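Local coordinates for protein DynF (Micromonospora chersina, PDB 6UBL) that is of unknown function but belongs to the dynemicin (enediyne) biosynthesis pathway and forms a beta barrel that holds palmitic acid in the crystal, consistent with binding a hydrophobic ligand, at residues K5-R11 with P106-A111. Residues are numbered along the deposited sequence; the frame is centred on the assembly and turned at random.
Sequences KSVLFGR and PDCLSA
Leu8 and Leu109 meet on one face of a short parallel strand pair; Val7 and Cys108 lie on the other, where the Phe9 ring just beyond the strand reaches back to Cys108. Leu8 lays its CD2 branch obliquely against the CB of Leu109, 3.6 Å away. Chi1 of Leu109 (176°) points CG away from the backbone N, and the CD2 branch then runs to 3.9 Å from Gly10 O, close to the backbone of Arg11. Lys5 crosses Leu109 at about a right angle, its CG packing on Leu109 CB; the chain then bends at chi2 (-77°) and carries CD and CE past the carbonyl oxygens of Pro106 and Cys108. The ring atom CE2 of Phe9 touches both CB and SG of Cys108 at 3.9 Å. The sulfur lies 4.9 Å from the ring centroid, an oblique sulfur-aromatic contact. Ala134 and Pro153 also pack on the Phe9 side chain.

Between the two faces the backbones pair in parallel: Val7 N gives its hydrogen to Asp107 O, Leu109 N to Val7 O (2.8 Å, nearly straight at 166°), and Phe9 N to Leu109 O. Ser6 OG donates to the same Asp107 O, on an in-plane lone pair at 2.9 Å, while Ser6 N adds a weak bond. Farther along, the CB of Ala111 packs 3.6 Å from Gly10 CA. Arg11 turns away, its NE bonded to Asp188 O of the second subunit, whose Arg151 also binds Gly10 O.

The N-terminal strand 7-8 thus adds a parallel edge to barrel strand 108-115 near the subunit interface. Apolar cover is limited to Phe9, Cys108, Leu109 and Ala111; at the surface-exposed Ser6-Asp107 end, Asp107 O takes two hydrogen bonds and a weak third, which probably helps to set where the pairing begins, whereas the buried Gly10 N finds no partner.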
# COMPACT_ATOMS: atom_id res chain seq x y z
N LYS A 5 2.57 -16.98 7.92
CA LYS A 5 2.80 -16.38 6.60
C LYS A 5 4.12 -15.61 6.58
O LYS A 5 4.55 -15.03 7.59
CB LYS A 5 1.65 -15.43 6.29
CG LYS A 5 0.27 -16.09 6.24
CD LYS A 5 0.03 -16.87 4.96
CE LYS A 5 -1.42 -17.33 4.86
NZ LYS A 5 -1.97 -17.84 6.15
N SER A 6 4.78 -15.59 5.42
CA SER A 6 6.09 -14.94 5.35
C SER A 6 5.99 -13.42 5.36
O SER A 6 6.91 -12.75 5.83
CB SER A 6 6.89 -15.43 4.13
OG SER A 6 6.03 -15.79 3.06
N VAL A 7 4.90 -12.86 4.83
CA VAL A 7 4.70 -11.41 4.79
C VAL A 7 3.33 -11.10 5.36
O VAL A 7 2.33 -11.68 4.91
CB VAL A 7 4.84 -10.82 3.38
CG1 VAL A 7 4.59 -9.29 3.43
CG2 VAL A 7 6.18 -11.14 2.78
N LEU A 8 3.27 -10.22 6.35
CA LEU A 8 2.00 -9.85 6.98
C LEU A 8 1.63 -8.42 6.58
O LEU A 8 2.44 -7.49 6.76
CB LEU A 8 2.11 -9.94 8.50
CG LEU A 8 2.72 -11.22 9.06
CD1 LEU A 8 2.71 -11.13 10.59
CD2 LEU A 8 2.02 -12.46 8.57
N PHE A 9 0.43 -8.24 6.03
CA PHE A 9 -0.05 -6.91 5.65
C PHE A 9 -0.95 -6.28 6.72
O PHE A 9 -1.55 -5.24 6.46
CB PHE A 9 -0.78 -6.93 4.30
CG PHE A 9 0.12 -7.27 3.13
CD1 PHE A 9 1.38 -6.70 3.01
CD2 PHE A 9 -0.32 -8.13 2.15
CE1 PHE A 9 2.20 -7.02 1.95
CE2 PHE A 9 0.49 -8.44 1.07
CZ PHE A 9 1.75 -7.89 0.97
N GLY A 10 -1.05 -6.89 7.89
CA GLY A 10 -1.81 -6.33 8.99
C GLY A 10 -1.79 -7.29 10.16
O GLY A 10 -0.87 -8.10 10.29
N ARG A 11 -2.80 -7.23 11.01
CA ARG A 11 -2.79 -7.97 12.26
C ARG A 11 -3.38 -9.36 12.09
O ARG A 11 -4.48 -9.50 11.53
CB ARG A 11 -3.61 -7.21 13.29
CG ARG A 11 -3.48 -7.72 14.68
CD ARG A 11 -4.27 -6.86 15.63
NE ARG A 11 -4.00 -7.23 17.00
CZ ARG A 11 -4.75 -6.89 18.04
NH1 ARG A 11 -5.85 -6.17 17.86
NH2 ARG A 11 -4.41 -7.28 19.26
N PRO A 106 -0.68 -17.45 -0.98
CA PRO A 106 -0.50 -18.12 0.32
C PRO A 106 0.69 -17.64 1.11
O PRO A 106 0.79 -17.96 2.30
CB PRO A 106 -0.37 -19.60 -0.06
CG PRO A 106 0.16 -19.59 -1.46
CD PRO A 106 -0.43 -18.36 -2.12
N ASP A 107 1.61 -16.89 0.49
CA ASP A 107 2.78 -16.38 1.21
C ASP A 107 2.47 -15.13 2.01
O ASP A 107 3.33 -14.68 2.78
CB ASP A 107 3.89 -15.99 0.23
CG ASP A 107 4.49 -17.18 -0.49
OD1 ASP A 107 4.52 -18.29 0.07
OD2 ASP A 107 5.00 -16.97 -1.62
N CYS A 108 1.28 -14.55 1.84
CA CYS A 108 0.94 -13.25 2.39
C CYS A 108 -0.27 -13.36 3.31
O CYS A 108 -1.23 -14.09 3.00
CB CYS A 108 0.47 -12.31 1.27
SG CYS A 108 1.66 -11.99 -0.01
N LEU A 109 -0.25 -12.65 4.43
CA LEU A 109 -1.44 -12.47 5.25
C LEU A 109 -2.18 -11.22 4.77
O LEU A 109 -1.67 -10.10 4.90
CB LEU A 109 -1.11 -12.34 6.73
CG LEU A 109 -2.38 -12.06 7.55
CD1 LEU A 109 -3.29 -13.29 7.57
CD2 LEU A 109 -2.07 -11.61 8.97
N SER A 110 -3.38 -11.41 4.22
CA SER A 110 -4.26 -10.30 3.86
C SER A 110 -5.10 -9.94 5.08
O SER A 110 -5.78 -10.80 5.65
CB SER A 110 -5.16 -10.69 2.68
OG SER A 110 -4.39 -10.87 1.50
N ALA A 111 -5.03 -8.68 5.51
CA ALA A 111 -5.55 -8.28 6.81
C ALA A 111 -6.08 -6.86 6.76
O ALA A 111 -5.62 -6.03 5.97
CB ALA A 111 -4.47 -8.42 7.89